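Local structure of lipase (Rhizopus niveus, 1LGY) at residues D204-V209 with T252-H257. The protein hydrolyses the ester bonds of triacylglycerols and of the partial glycerides derived from them, with strong preference for the 1,3-positions. Sequence-based numbering, arbitrary orientation.
Sequences DIVPHV and TSILDH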
loop_
_atom_site.group_PDB
_atom_site.type_symbol
_atom_site.label_atom_id
_atom_site.label_comp_id
_atom_site.label_asym_id
_atom_site.label_seq_id
_atom_site.Cartn_x
_atom_site.Cartn_y
_atom_site.Cartn_z
ATOM N N ASP A 204 -14.614 4.677 -3.969
ATOM C CA ASP A 204 -13.537 4.000 -4.705
ATOM C C ASP A 204 -13.832 2.506 -4.795
ATOM O O ASP A 204 -14.077 1.903 -3.753
ATOM C CB ASP A 204 -12.190 4.235 -3.974
ATOM C CG ASP A 204 -10.905 3.746 -4.636
ATOM O OD1 ASP A 204 -10.957 3.177 -5.709
ATOM O OD2 ASP A 204 -9.819 3.938 -4.104
ATOM N N ILE A 205 -13.881 1.997 -6.043
ATOM C CA ILE A 205 -14.163 0.619 -6.421
ATOM C C ILE A 205 -13.117 -0.376 -5.946
ATOM O O ILE A 205 -13.460 -1.522 -5.624
ATOM C CB ILE A 205 -14.129 0.218 -7.936
ATOM C CG1 ILE A 205 -14.544 1.331 -8.774
ATOM C CG2 ILE A 205 -15.038 -1.008 -8.188
ATOM C CD1 ILE A 205 -14.871 0.925 -10.228
ATOM N N VAL A 206 -11.844 0.040 -6.107
ATOM C CA VAL A 206 -10.737 -0.898 -6.014
ATOM C C VAL A 206 -10.584 -1.613 -4.687
ATOM O O VAL A 206 -10.320 -2.814 -4.781
ATOM C CB VAL A 206 -9.439 -0.162 -6.431
ATOM C CG1 VAL A 206 -8.266 -1.144 -6.541
ATOM C CG2 VAL A 206 -9.630 0.478 -7.820
ATOM N N PRO A 207 -10.820 -1.109 -3.462
ATOM C CA PRO A 207 -10.827 -1.945 -2.249
ATOM C C PRO A 207 -11.936 -2.991 -2.159
ATOM O O PRO A 207 -11.989 -3.800 -1.228
ATOM C CB PRO A 207 -10.878 -0.981 -1.098
ATOM C CG PRO A 207 -10.300 0.260 -1.696
ATOM C CD PRO A 207 -10.841 0.295 -3.117
ATOM N N HIS A 208 -12.799 -2.977 -3.178
ATOM C CA HIS A 208 -13.924 -3.872 -3.274
ATOM C C HIS A 208 -13.715 -4.987 -4.275
ATOM O O HIS A 208 -14.564 -5.865 -4.427
ATOM C CB HIS A 208 -15.137 -3.017 -3.610
ATOM C CG HIS A 208 -15.470 -2.084 -2.447
ATOM N ND1 HIS A 208 -15.745 -2.450 -1.185
ATOM C CD2 HIS A 208 -15.536 -0.713 -2.523
ATOM C CE1 HIS A 208 -15.972 -1.351 -0.494
ATOM N NE2 HIS A 208 -15.845 -0.326 -1.314
ATOM N N VAL A 209 -12.545 -5.009 -4.928
ATOM C CA VAL A 209 -12.187 -6.017 -5.922
ATOM C C VAL A 209 -10.903 -6.717 -5.482
ATOM O O VAL A 209 -10.085 -6.043 -4.859
ATOM C CB VAL A 209 -11.950 -5.348 -7.260
ATOM C CG1 VAL A 209 -11.985 -6.399 -8.304
ATOM C CG2 VAL A 209 -13.026 -4.311 -7.587
ATOM N N THR A 252 -20.569 2.349 -6.367
ATOM C CA THR A 252 -19.117 2.339 -6.410
ATOM C C THR A 252 -18.660 3.094 -7.665
ATOM O O THR A 252 -19.410 3.188 -8.646
ATOM C CB THR A 252 -18.821 0.812 -6.316
ATOM O OG1 THR A 252 -18.215 0.546 -5.050
ATOM C CG2 THR A 252 -18.029 0.334 -7.466
ATOM N N SER A 253 -17.394 3.583 -7.652
ATOM C CA SER A 253 -16.878 4.509 -8.650
ATOM C C SER A 253 -15.386 4.465 -8.862
ATOM O O SER A 253 -14.645 4.466 -7.895
ATOM C CB SER A 253 -17.260 5.942 -8.239
ATOM O OG SER A 253 -16.631 6.899 -9.076
ATOM N N ILE A 254 -14.872 4.478 -10.082
ATOM C CA ILE A 254 -13.424 4.466 -10.248
ATOM C C ILE A 254 -12.850 5.842 -10.064
ATOM O O ILE A 254 -11.659 6.007 -9.797
ATOM C CB ILE A 254 -13.037 3.902 -11.653
ATOM C CG1 ILE A 254 -11.530 3.766 -11.754
ATOM C CG2 ILE A 254 -13.599 4.785 -12.754
ATOM C CD1 ILE A 254 -10.940 2.589 -10.951
ATOM N N LEU A 255 -13.728 6.844 -10.151
ATOM C CA LEU A 255 -13.276 8.223 -10.063
ATOM C C LEU A 255 -12.795 8.612 -8.656
ATOM O O LEU A 255 -11.909 9.463 -8.456
ATOM C CB LEU A 255 -14.448 9.097 -10.617
ATOM C CG LEU A 255 -14.638 9.194 -12.177
ATOM C CD1 LEU A 255 -15.326 7.964 -12.749
ATOM C CD2 LEU A 255 -15.584 10.333 -12.532
ATOM N N ASP A 256 -13.268 7.896 -7.633
ATOM C CA ASP A 256 -12.865 8.217 -6.275
ATOM C C ASP A 256 -11.529 7.562 -6.001
ATOM O O ASP A 256 -10.868 7.838 -5.006
ATOM C CB ASP A 256 -13.921 7.723 -5.288
ATOM C CG ASP A 256 -15.315 8.354 -5.346
ATOM O OD1 ASP A 256 -15.701 8.855 -6.402
ATOM O OD2 ASP A 256 -16.049 8.321 -4.352
ATOM N N HIS A 257 -11.099 6.666 -6.894
ATOM C CA HIS A 257 -9.786 6.077 -6.837
ATOM C C HIS A 257 -8.666 7.075 -7.129
ATOM O O HIS A 257 -7.529 6.937 -6.650
ATOM C CB HIS A 257 -9.800 5.005 -7.830
ATOM C CG HIS A 257 -8.666 4.057 -7.727
ATOM N ND1 HIS A 257 -8.082 3.673 -6.620
ATOM C CD2 HIS A 257 -8.059 3.464 -8.778
ATOM C CE1 HIS A 257 -7.120 2.861 -6.930
ATOM N NE2 HIS A 257 -7.115 2.743 -8.228
#
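The acid and the base of the lipase catalytic triad meet here: Asp204, from the loop after strand 196-201, faces His257, from the loop that precedes strand 259-260. In Asp204, CG anti to the backbone N (chi1 -174°) carries the carboxylate across to ND1 of His257, the two groups crossing obliquely with their planes 40° apart. His257 ND1 donates to Asp204 OD2 over 3.1 Å, on the syn side of the carboxylate and somewhat out of its plane. The N-H...O angle of 148° makes the bond somewhat bent. Aspartate suits this place because its two oxygens divide the work: OD2 also bonds to the hydroxyl of Tyr260, while Asp204 OD1 closes an Asx turn by accepting Val206 N from above the carboxylate plane, at 3.3 Å. Both oxygens are thus engaged, which restricts rotation of the group.

Val206, whose N closes the turn, sets CG2 over one face of the His257 ring, 3.4 Å from its centroid and almost on the ring normal. In this CH-pi contact a valine methyl covers the ring without competing for its nitrogens. Val206 CG2 also reaches Ile254 CD1 at 4.0 Å, and Ile205 lays its CD1 3.8 Å from Ile254 CB, so the apolar contact continues from the methyl on the ring to Ile254 and Ile205. A single beta bridge pairs Asp204 with Ser253: Ile205 N donates to Ser253 O at 3.2 Å, and Ser253 is also backbone-bonded to Arg203. Asp256 packs its CB against Asp204 N, and its OD2 accepts the backbone N of Arg203.

Histidine suits its place because its two nitrogens serve different partners: ND1 is held by Asp204 and NE2 is hydrogen-bonded to Ser145 OG, the nucleophile, consistent with a charge relay in which the carboxylate orients and polarises the imidazole for proton transfer during ester hydrolysis.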